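Local atomic coordinates of glycoside hydrolase family 81 (Clostridium thermocellum, PDB entry 6FOP), a protein that hydrolyses beta-1,3-glucans such as laminarin, probably as the endo-acting glucanase component of a cellulosome. Residues Y234-S239 against T515-G520; L349-P354 against P580-S585; L449-I454 against Q502-W507; S495-A500 against T525-A530. One frame throughout, in Å; residues are numbered along the deposited sequence. Where two conformers were deposited one is given.

Interaction 1 (Y234-S239 against T515-G520); sequences YNETES and TIRDLG
At the end of strand 223-235, where its hairpin with strand 240-251 turns, the ring of Y234 meets R517 and D518 in the first turns of helix 514-534. The ring turns its CD2-CE2 rim to one face of the R517 guanidinium, the two planes standing nearly upright to one another (82°), with R517 NH2 3.6 Å from Y234 CD2. Y234 CD2 is also 3.3 Å from D518 OD1. What holds the guanidinium in place is its neighbour: R517 grips D518 side-on, NE and NH2 both going to OD1, with NE to OD1 at 2.9 Å. That oxygen lies almost exactly in the guanidinium plane. The arginine chain bends at chi3 (64°) to bring its end back to the aspartate, and NH1 reaches a second carboxylate, E509. The other aspartate oxygen, OD2, takes two waters, each 2.7 Å from D518 OD2; one accepts from Y234 N and the other donates to Y234 O. Two further waters join E236 OE1 to R517, one through NH1 and one through NH2. E236 OE1 itself stays 4.2 Å from R517 NH1. In the turn that follows, N235 OD1 accepts from E238 N in an Asx motif. The hairpin therefore meets the helix through a ring edge and bridging water, while the salt bridge of R517 with D518 lies within helix 514-534, where it would probably keep both charged.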
# COMPACT_ATOMS: atom_id res chain seq x y z
N TYR A 234 3.84 -11.94 13.23
CA TYR A 234 3.32 -11.19 14.37
C TYR A 234 3.68 -11.97 15.61
O TYR A 234 3.33 -13.17 15.73
CB TYR A 234 1.80 -11.07 14.26
CG TYR A 234 1.08 -10.56 15.50
CD1 TYR A 234 1.46 -9.37 16.13
CD2 TYR A 234 0.03 -11.29 16.04
CE1 TYR A 234 0.76 -8.90 17.25
CE2 TYR A 234 -0.67 -10.84 17.15
CZ TYR A 234 -0.29 -9.66 17.76
OH TYR A 234 -1.04 -9.24 18.86
N ASN A 235 4.37 -11.32 16.53
CA ASN A 235 4.68 -11.88 17.84
C ASN A 235 3.71 -11.31 18.86
O ASN A 235 3.82 -10.16 19.26
CB ASN A 235 6.11 -11.56 18.24
CG ASN A 235 6.54 -12.28 19.49
OD1 ASN A 235 5.74 -12.44 20.41
ND2 ASN A 235 7.79 -12.69 19.56
N GLU A 236 2.74 -12.13 19.24
CA GLU A 236 1.68 -11.66 20.12
C GLU A 236 2.17 -11.27 21.50
O GLU A 236 1.66 -10.31 22.10
CB GLU A 236 0.56 -12.69 20.25
CG GLU A 236 -0.69 -12.16 20.97
CD GLU A 236 -1.75 -13.20 21.06
OE1 GLU A 236 -1.59 -14.28 20.45
OE2 GLU A 236 -2.75 -12.98 21.75
N THR A 237 3.14 -12.01 22.01
CA THR A 237 3.73 -11.74 23.31
C THR A 237 4.43 -10.39 23.32
O THR A 237 4.21 -9.60 24.24
CB THR A 237 4.70 -12.87 23.70
OG1 THR A 237 3.97 -14.12 23.75
CG2 THR A 237 5.33 -12.59 25.06
N GLU A 238 5.18 -10.09 22.26
CA GLU A 238 5.99 -8.86 22.18
C GLU A 238 5.29 -7.68 21.49
O GLU A 238 5.81 -6.57 21.50
CB GLU A 238 7.35 -9.17 21.52
CG GLU A 238 8.17 -10.14 22.36
CD GLU A 238 9.65 -10.30 21.97
OE1 GLU A 238 10.17 -9.55 21.11
OE2 GLU A 238 10.29 -11.19 22.55
N SER A 239 4.12 -7.92 20.90
CA SER A 239 3.39 -6.90 20.14
C SER A 239 4.26 -6.28 19.04
O SER A 239 4.27 -5.08 18.85
CB SER A 239 2.80 -5.82 21.08
OG SER A 239 1.73 -5.13 20.45
N THR A 515 -3.78 -16.91 10.53
CA THR A 515 -3.11 -16.55 9.26
C THR A 515 -3.69 -15.25 8.71
O THR A 515 -2.96 -14.33 8.31
CB THR A 515 -3.26 -17.68 8.22
OG1 THR A 515 -2.64 -18.86 8.71
CG2 THR A 515 -2.63 -17.29 6.90
N ILE A 516 -5.02 -15.16 8.65
CA ILE A 516 -5.65 -13.96 8.12
C ILE A 516 -5.44 -12.79 9.07
O ILE A 516 -5.14 -11.68 8.64
CB ILE A 516 -7.13 -14.20 7.79
CG1 ILE A 516 -7.26 -15.22 6.65
CG2 ILE A 516 -7.81 -12.87 7.44
CD1 ILE A 516 -8.68 -15.55 6.24
N ARG A 517 -5.57 -13.03 10.37
CA ARG A 517 -5.33 -11.94 11.32
C ARG A 517 -3.92 -11.35 11.16
O ARG A 517 -3.75 -10.15 11.10
CB ARG A 517 -5.51 -12.42 12.75
CG ARG A 517 -5.31 -11.31 13.75
CD ARG A 517 -5.06 -11.86 15.11
NE ARG A 517 -3.82 -12.61 15.17
CZ ARG A 517 -3.46 -13.37 16.19
NH1 ARG A 517 -4.26 -13.49 17.25
NH2 ARG A 517 -2.31 -14.02 16.17
N ASP A 518 -2.93 -12.23 11.06
CA ASP A 518 -1.54 -11.79 11.04
C ASP A 518 -1.22 -11.09 9.73
O ASP A 518 -0.41 -10.16 9.72
CB ASP A 518 -0.61 -12.97 11.27
CG ASP A 518 -0.68 -13.53 12.70
OD1 ASP A 518 -1.42 -12.97 13.55
OD2 ASP A 518 0.01 -14.53 12.95
N LEU A 519 -1.85 -11.52 8.64
CA LEU A 519 -1.82 -10.80 7.36
C LEU A 519 -2.29 -9.36 7.57
O LEU A 519 -1.65 -8.40 7.12
CB LEU A 519 -2.72 -11.51 6.34
CG LEU A 519 -3.07 -10.75 5.05
CD1 LEU A 519 -1.87 -10.57 4.14
CD2 LEU A 519 -4.22 -11.43 4.32
N GLY A 520 -3.43 -9.20 8.23
CA GLY A 520 -3.94 -7.87 8.53
C GLY A 520 -2.97 -7.03 9.33
O GLY A 520 -2.80 -5.83 9.05
O HOH W 1 2.64 -14.41 12.33
O HOH W 2 0.94 -14.81 15.52
O HOH W 3 -4.03 -14.87 19.63
O HOH W 4 -1.02 -15.52 18.34

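Interaction 2 (L349-P354 against P580-S585); sequences LSCALP and PITAAS
S585 N donates to T582 O at 2.8 Å, closing a type I turn in the loop after helix 570-575, and it is T582 that C351 of helix 339-359 touches from across the contact. Two more bonds tighten the same turn. T582 N gives a nearly straight bond (167°) to S585 OG, 2.9 Å away, and T582 OG1 accepts from A584 N at 3.0 Å, making an ST turn. The hydroxyl can do this because chi1 of 79° sets OG1 between the backbone N and the carbonyl carbon, leaving the methyl CG2 for C351. The cysteine side chain sets off toward the loop, and its sulfur touches lightly: SG is 4.4 Å from T582 CG2 and 4.3 Å from I581 O. Only 68 Å² is buried between the two segments. Other parts of the fold pack on the loop as well: P580, which follows a cis peptide bond, rests on E496 and N499 of helix 494-511, and A584 O accepts from Y524 OH. On the helix side, S350 and L349 turn to helices 416-433 and 362-379, so C351 is what this stretch offers the loop. Chemically this is plain van der Waals packing of a thiol on a methyl and a carbonyl; the turn is held mainly by its own bonds, and the cysteine adds no hydrogen bond to them.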
# COMPACT_ATOMS: atom_id res chain seq x y z
N LEU A 349 -22.69 2.17 8.79
CA LEU A 349 -23.44 1.28 9.69
C LEU A 349 -22.52 0.53 10.67
O LEU A 349 -22.83 0.35 11.85
CB LEU A 349 -24.32 0.32 8.94
CG LEU A 349 -25.37 0.96 8.02
CD1 LEU A 349 -26.33 -0.09 7.52
CD2 LEU A 349 -26.12 2.12 8.58
N SER A 350 -21.38 0.07 10.14
CA SER A 350 -20.40 -0.66 10.94
C SER A 350 -19.86 0.12 12.12
O SER A 350 -19.57 -0.46 13.18
CB SER A 350 -19.22 -1.08 10.06
OG SER A 350 -19.60 -1.95 9.02
N CYS A 351 -19.71 1.44 11.92
CA CYS A 351 -19.23 2.32 12.96
C CYS A 351 -20.33 2.76 13.95
O CYS A 351 -20.04 3.05 15.10
CB CYS A 351 -18.51 3.52 12.34
SG CYS A 351 -16.97 3.12 11.52
N ALA A 352 -21.59 2.77 13.50
CA ALA A 352 -22.70 3.17 14.39
C ALA A 352 -23.25 2.02 15.21
O ALA A 352 -23.80 2.22 16.30
CB ALA A 352 -23.80 3.79 13.58
N LEU A 353 -23.15 0.80 14.68
CA LEU A 353 -23.73 -0.38 15.32
C LEU A 353 -23.36 -0.53 16.80
O LEU A 353 -24.26 -0.67 17.65
CB LEU A 353 -23.36 -1.63 14.51
CG LEU A 353 -23.75 -2.97 15.09
CD1 LEU A 353 -25.26 -3.08 15.37
CD2 LEU A 353 -23.29 -4.10 14.18
N PRO A 354 -22.07 -0.49 17.14
CA PRO A 354 -21.72 -0.67 18.56
C PRO A 354 -22.25 0.45 19.46
O PRO A 354 -22.47 0.22 20.66
CB PRO A 354 -20.19 -0.69 18.55
CG PRO A 354 -19.81 -0.06 17.28
CD PRO A 354 -20.87 -0.41 16.30
N PRO A 580 -11.90 6.67 6.06
CA PRO A 580 -12.84 6.65 7.18
C PRO A 580 -12.11 6.57 8.51
O PRO A 580 -11.15 5.82 8.67
CB PRO A 580 -13.64 5.37 6.93
CG PRO A 580 -12.64 4.46 6.27
CD PRO A 580 -11.77 5.35 5.43
N ILE A 581 -12.60 7.33 9.49
CA ILE A 581 -12.04 7.26 10.83
C ILE A 581 -12.73 6.11 11.57
O ILE A 581 -13.93 6.15 11.80
CB ILE A 581 -12.15 8.63 11.55
CG1 ILE A 581 -11.38 9.71 10.75
CG2 ILE A 581 -11.58 8.54 12.94
CD1 ILE A 581 -11.49 11.12 11.32
N THR A 582 -11.95 5.08 11.93
CA THR A 582 -12.44 3.92 12.67
C THR A 582 -11.65 3.84 13.97
O THR A 582 -10.72 4.61 14.20
CB THR A 582 -12.29 2.59 11.89
OG1 THR A 582 -10.94 2.11 11.96
CG2 THR A 582 -12.76 2.73 10.43
N ALA A 583 -11.95 2.85 14.79
CA ALA A 583 -11.16 2.65 16.01
C ALA A 583 -9.79 2.04 15.76
O ALA A 583 -9.08 1.70 16.70
CB ALA A 583 -11.95 1.82 17.02
N ALA A 584 -9.44 1.88 14.49
CA ALA A 584 -8.07 1.60 14.07
C ALA A 584 -7.34 2.86 13.61
O ALA A 584 -6.20 2.77 13.16
CB ALA A 584 -8.07 0.52 12.99
N SER A 585 -7.97 4.03 13.73
CA SER A 585 -7.40 5.27 13.19
C SER A 585 -6.61 6.08 14.20
O SER A 585 -6.18 7.20 13.89
CB SER A 585 -8.46 6.15 12.55
OG SER A 585 -9.08 5.53 11.44

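Interaction 3 (L449-I454 against Q502-W507); sequences LLIKDI and QAIILW
I451 comes off helix 440-455 with CB directed at helix 494-511, and its two branches go to two residues there, I504 and W507. From CB the short branch ends in CG2, which lies opposite the backbone N and meets I504 CD1 at 3.9 Å, methyl to methyl. The longer branch leaves through CG1, opposite the carbonyl carbon (chi1 -59°), and runs out extended to CD1. That tip comes obliquely to the CD1-NE1 side of the indole: I451 CD1 is 3.7 Å from W507 CD1 and 4.2 Å from W507 NE1. The indole N-H is already engaged, since W507 NE1 bonds to E448 OE2 on the same helix as I451, one turn earlier. The polar edge of the tryptophan is thus tied to the very helix whose isoleucine packs against it. I504 sends its own CD1 forward on an extended chain, and a turn along from I451 the side chain of I454 also points to helix 494-511, a looser neighbour. I516 of helix 514-534 touches both I451 and I504, and L424 of helix 416-433 also lies on I451, so the pair sits where several helices meet. All three residues in the contact are buried, and 174 Å² is covered between the segments. Such apolar helix-to-helix packing is what is expected inside the (alpha/alpha)6 barrel, the fold consistent with this family and its six-hairpin clan.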
# COMPACT_ATOMS: atom_id res chain seq x y z
N LEU A 449 -12.94 -14.60 -0.20
CA LEU A 449 -12.62 -14.30 -1.60
C LEU A 449 -12.35 -12.80 -1.84
O LEU A 449 -11.46 -12.43 -2.62
CB LEU A 449 -13.69 -14.83 -2.55
CG LEU A 449 -13.79 -16.34 -2.77
CD1 LEU A 449 -14.77 -16.59 -3.90
CD2 LEU A 449 -12.48 -16.97 -3.17
N LEU A 450 -13.09 -11.91 -1.16
CA LEU A 450 -12.80 -10.47 -1.23
C LEU A 450 -11.43 -10.19 -0.64
O LEU A 450 -10.66 -9.39 -1.20
CB LEU A 450 -13.86 -9.59 -0.52
CG LEU A 450 -15.05 -9.19 -1.36
CD1 LEU A 450 -15.89 -10.36 -1.80
CD2 LEU A 450 -15.91 -8.17 -0.60
N ILE A 451 -11.10 -10.83 0.48
CA ILE A 451 -9.77 -10.68 1.06
C ILE A 451 -8.69 -11.13 0.05
O ILE A 451 -7.70 -10.41 -0.16
CB ILE A 451 -9.59 -11.45 2.39
CG1 ILE A 451 -10.62 -10.95 3.42
CG2 ILE A 451 -8.15 -11.30 2.91
CD1 ILE A 451 -10.59 -11.69 4.74
N LYS A 452 -8.91 -12.27 -0.59
CA LYS A 452 -7.96 -12.79 -1.56
C LYS A 452 -7.85 -11.91 -2.78
O LYS A 452 -6.75 -11.78 -3.35
CB LYS A 452 -8.24 -14.25 -1.96
CG LYS A 452 -7.93 -15.23 -0.87
CD LYS A 452 -8.34 -16.64 -1.26
CE LYS A 452 -7.70 -17.68 -0.35
NZ LYS A 452 -6.28 -17.91 -0.71
N ASP A 453 -8.94 -11.29 -3.24
CA ASP A 453 -8.79 -10.41 -4.37
C ASP A 453 -7.82 -9.26 -4.07
O ASP A 453 -7.01 -8.92 -4.93
CB ASP A 453 -10.13 -9.84 -4.84
CG ASP A 453 -9.98 -8.95 -6.06
OD1 ASP A 453 -9.72 -9.49 -7.17
OD2 ASP A 453 -10.08 -7.72 -5.90
N ILE A 454 -7.89 -8.66 -2.87
CA ILE A 454 -7.08 -7.48 -2.58
C ILE A 454 -5.76 -7.78 -1.89
O ILE A 454 -4.84 -6.96 -1.98
CB ILE A 454 -7.86 -6.44 -1.77
CG1 ILE A 454 -8.21 -6.91 -0.34
CG2 ILE A 454 -9.10 -6.03 -2.57
CD1 ILE A 454 -8.89 -5.84 0.50
N GLN A 502 -7.35 -2.98 8.65
CA GLN A 502 -7.95 -3.16 9.99
C GLN A 502 -9.12 -4.13 9.96
O GLN A 502 -9.30 -4.91 10.88
CB GLN A 502 -8.30 -1.82 10.65
CG GLN A 502 -9.46 -1.04 10.03
CD GLN A 502 -10.80 -1.37 10.63
OE1 GLN A 502 -10.91 -1.73 11.80
NE2 GLN A 502 -11.84 -1.18 9.82
N ALA A 503 -9.92 -4.06 8.91
CA ALA A 503 -11.02 -4.99 8.78
C ALA A 503 -10.53 -6.44 8.71
O ALA A 503 -11.17 -7.33 9.25
CB ALA A 503 -11.87 -4.67 7.56
N ILE A 504 -9.42 -6.68 7.99
CA ILE A 504 -8.82 -8.01 7.92
C ILE A 504 -8.35 -8.49 9.30
O ILE A 504 -8.56 -9.65 9.68
CB ILE A 504 -7.69 -8.04 6.88
CG1 ILE A 504 -8.28 -7.89 5.47
CG2 ILE A 504 -6.92 -9.34 6.95
CD1 ILE A 504 -7.25 -7.78 4.38
N ILE A 505 -7.75 -7.60 10.08
CA ILE A 505 -7.37 -7.95 11.46
C ILE A 505 -8.60 -8.42 12.24
O ILE A 505 -8.60 -9.48 12.88
CB ILE A 505 -6.71 -6.77 12.21
CG1 ILE A 505 -5.41 -6.32 11.53
CG2 ILE A 505 -6.46 -7.13 13.68
CD1 ILE A 505 -4.78 -5.09 12.13
N LEU A 506 -9.66 -7.60 12.18
CA LEU A 506 -10.87 -7.93 12.93
C LEU A 506 -11.50 -9.21 12.46
O LEU A 506 -11.93 -10.03 13.28
CB LEU A 506 -11.89 -6.80 12.86
CG LEU A 506 -11.56 -5.44 13.47
CD1 LEU A 506 -12.68 -4.42 13.24
CD2 LEU A 506 -11.23 -5.60 14.96
N TRP A 507 -11.57 -9.42 11.14
CA TRP A 507 -12.12 -10.67 10.62
C TRP A 507 -11.34 -11.89 11.08
O TRP A 507 -11.90 -12.87 11.53
CB TRP A 507 -12.14 -10.62 9.08
CG TRP A 507 -12.63 -11.88 8.48
CD1 TRP A 507 -11.86 -12.91 8.00
CD2 TRP A 507 -13.99 -12.30 8.32
NE1 TRP A 507 -12.66 -13.94 7.57
CE2 TRP A 507 -13.96 -13.60 7.76
CE3 TRP A 507 -15.23 -11.71 8.61
CZ2 TRP A 507 -15.13 -14.30 7.44
CZ3 TRP A 507 -16.37 -12.42 8.31
CH2 TRP A 507 -16.31 -13.70 7.74

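Interaction 4 (S495-A500 against T525-A530); sequences SEAINA and TTEVEA
A497 and I498 pack on E527 and V528 where two consecutive helices, 494-511 and 514-534, fold back on each other as an antiparallel helical hairpin. Their axes approach to 9.9 Å at these segments, with 164° between the chain directions, and I498 and E527 are the closest residues by CA. The apolar part is carried by I498. Its chi1 of -73° puts CG1 beside the backbone N, and the long branch leans to the other helix: I498 CG1 lies 3.9 Å from E527 CG, and I498 CD1 is 3.9 Å from V528 CG2. The isoleucine and valine side chains meet at about a right angle, one methyl against another. The mixed part is a methyl against a carboxylate. The glutamate chain bends at chi2 (123°), and this brings its head beside A497. The head is buried, but its polar needs are met by other residues: OE1 accepts from S477 OG and from W501 NE1, and OE2 from Q491 NE2. Those three bonds probably fix the rotation of the carboxylate, while the aliphatic part of E527 is left to pack on I498. A497 brings a methyl and no polar atom, and it lies against the flat of the group: A497 CB is almost equally far from OE2, CD and OE1 of E527, at 3.7, 3.8 and 3.8 Å.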
# COMPACT_ATOMS: atom_id res chain seq x y z
N SER A 495 -5.76 6.16 4.11
CA SER A 495 -6.70 5.75 5.15
C SER A 495 -7.73 4.76 4.63
O SER A 495 -8.15 3.86 5.38
CB SER A 495 -7.34 7.00 5.79
OG SER A 495 -7.72 7.97 4.81
N GLU A 496 -8.16 4.86 3.37
CA GLU A 496 -9.02 3.79 2.83
C GLU A 496 -8.30 2.45 2.62
O GLU A 496 -8.92 1.39 2.71
CB GLU A 496 -9.77 4.21 1.56
CG GLU A 496 -10.96 5.08 1.86
CD GLU A 496 -11.87 5.36 0.69
OE1 GLU A 496 -11.39 5.28 -0.46
OE2 GLU A 496 -13.04 5.73 0.93
N ALA A 497 -6.99 2.47 2.37
CA ALA A 497 -6.20 1.24 2.34
C ALA A 497 -6.17 0.64 3.76
O ALA A 497 -6.46 -0.54 3.98
CB ALA A 497 -4.79 1.53 1.85
N ILE A 498 -5.88 1.48 4.74
CA ILE A 498 -5.80 1.04 6.13
C ILE A 498 -7.14 0.54 6.67
O ILE A 498 -7.16 -0.39 7.48
CB ILE A 498 -5.16 2.16 7.00
CG1 ILE A 498 -3.65 2.25 6.69
CG2 ILE A 498 -5.43 1.97 8.49
CD1 ILE A 498 -3.02 3.58 7.09
N ASN A 499 -8.24 1.10 6.18
CA ASN A 499 -9.56 0.58 6.54
C ASN A 499 -9.69 -0.88 6.14
O ASN A 499 -10.25 -1.70 6.90
CB ASN A 499 -10.63 1.40 5.83
CG ASN A 499 -12.04 0.99 6.21
OD1 ASN A 499 -12.39 0.90 7.39
ND2 ASN A 499 -12.87 0.78 5.20
N ALA A 500 -9.21 -1.24 4.95
CA ALA A 500 -9.27 -2.66 4.55
C ALA A 500 -8.41 -3.51 5.48
O ALA A 500 -8.80 -4.61 5.88
CB ALA A 500 -8.83 -2.83 3.12
N THR A 525 0.18 -2.47 9.99
CA THR A 525 1.34 -1.90 10.66
C THR A 525 2.30 -1.28 9.65
O THR A 525 2.81 -0.18 9.84
CB THR A 525 2.01 -2.98 11.52
OG1 THR A 525 1.04 -3.55 12.44
CG2 THR A 525 3.15 -2.40 12.31
N THR A 526 2.52 -2.00 8.54
CA THR A 526 3.48 -1.50 7.56
C THR A 526 2.92 -0.25 6.85
O THR A 526 3.63 0.75 6.72
CB THR A 526 3.83 -2.58 6.55
OG1 THR A 526 4.31 -3.75 7.22
CG2 THR A 526 4.92 -2.06 5.61
N GLU A 527 1.65 -0.28 6.40
CA GLU A 527 1.10 0.90 5.75
C GLU A 527 1.14 2.12 6.65
O GLU A 527 1.47 3.22 6.20
CB GLU A 527 -0.30 0.62 5.18
CG GLU A 527 -0.75 1.71 4.21
CD GLU A 527 -1.12 1.25 2.80
OE1 GLU A 527 -1.33 0.03 2.58
OE2 GLU A 527 -1.15 2.12 1.90
N VAL A 528 0.84 1.93 7.93
CA VAL A 528 0.90 3.05 8.86
C VAL A 528 2.33 3.63 8.90
O VAL A 528 2.52 4.86 8.89
CB VAL A 528 0.44 2.62 10.26
CG1 VAL A 528 0.82 3.66 11.31
CG2 VAL A 528 -1.09 2.42 10.27
N GLU A 529 3.33 2.76 8.95
CA GLU A 529 4.73 3.23 8.98
C GLU A 529 5.07 4.02 7.71
O GLU A 529 5.70 5.10 7.78
CB GLU A 529 5.69 2.06 9.11
CG GLU A 529 5.65 1.38 10.46
CD GLU A 529 6.27 2.19 11.58
OE1 GLU A 529 7.19 3.02 11.34
OE2 GLU A 529 5.88 1.96 12.73
N ALA A 530 4.62 3.53 6.55
CA ALA A 530 4.84 4.26 5.30
C ALA A 530 4.10 5.61 5.28
O ALA A 530 4.65 6.63 4.87
CB ALA A 530 4.44 3.40 4.10

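Helices 494-511 and 514-534 tie the set together: interactions 3 and 4 share the first, and interactions 1 and 4 the second. Between interactions 1 and 3 the two helices pack closely, with G520 C 3.4 Å from I505 CG1. The loop of interaction 2 leans on Q502 and N499 of helix 494-511, A584 CB lying 3.3 Å from Q502 CB and P580 CG 3.5 Å from N499 CG, so it touches both interaction 3 and interaction 4. Interactions 1 and 2 lie farthest apart, their centres about 22 Å from each other. Bound calcium lies about 10 Å from the E527 side chain of interaction 4 and about 12 Å from that of I504 in interaction 3.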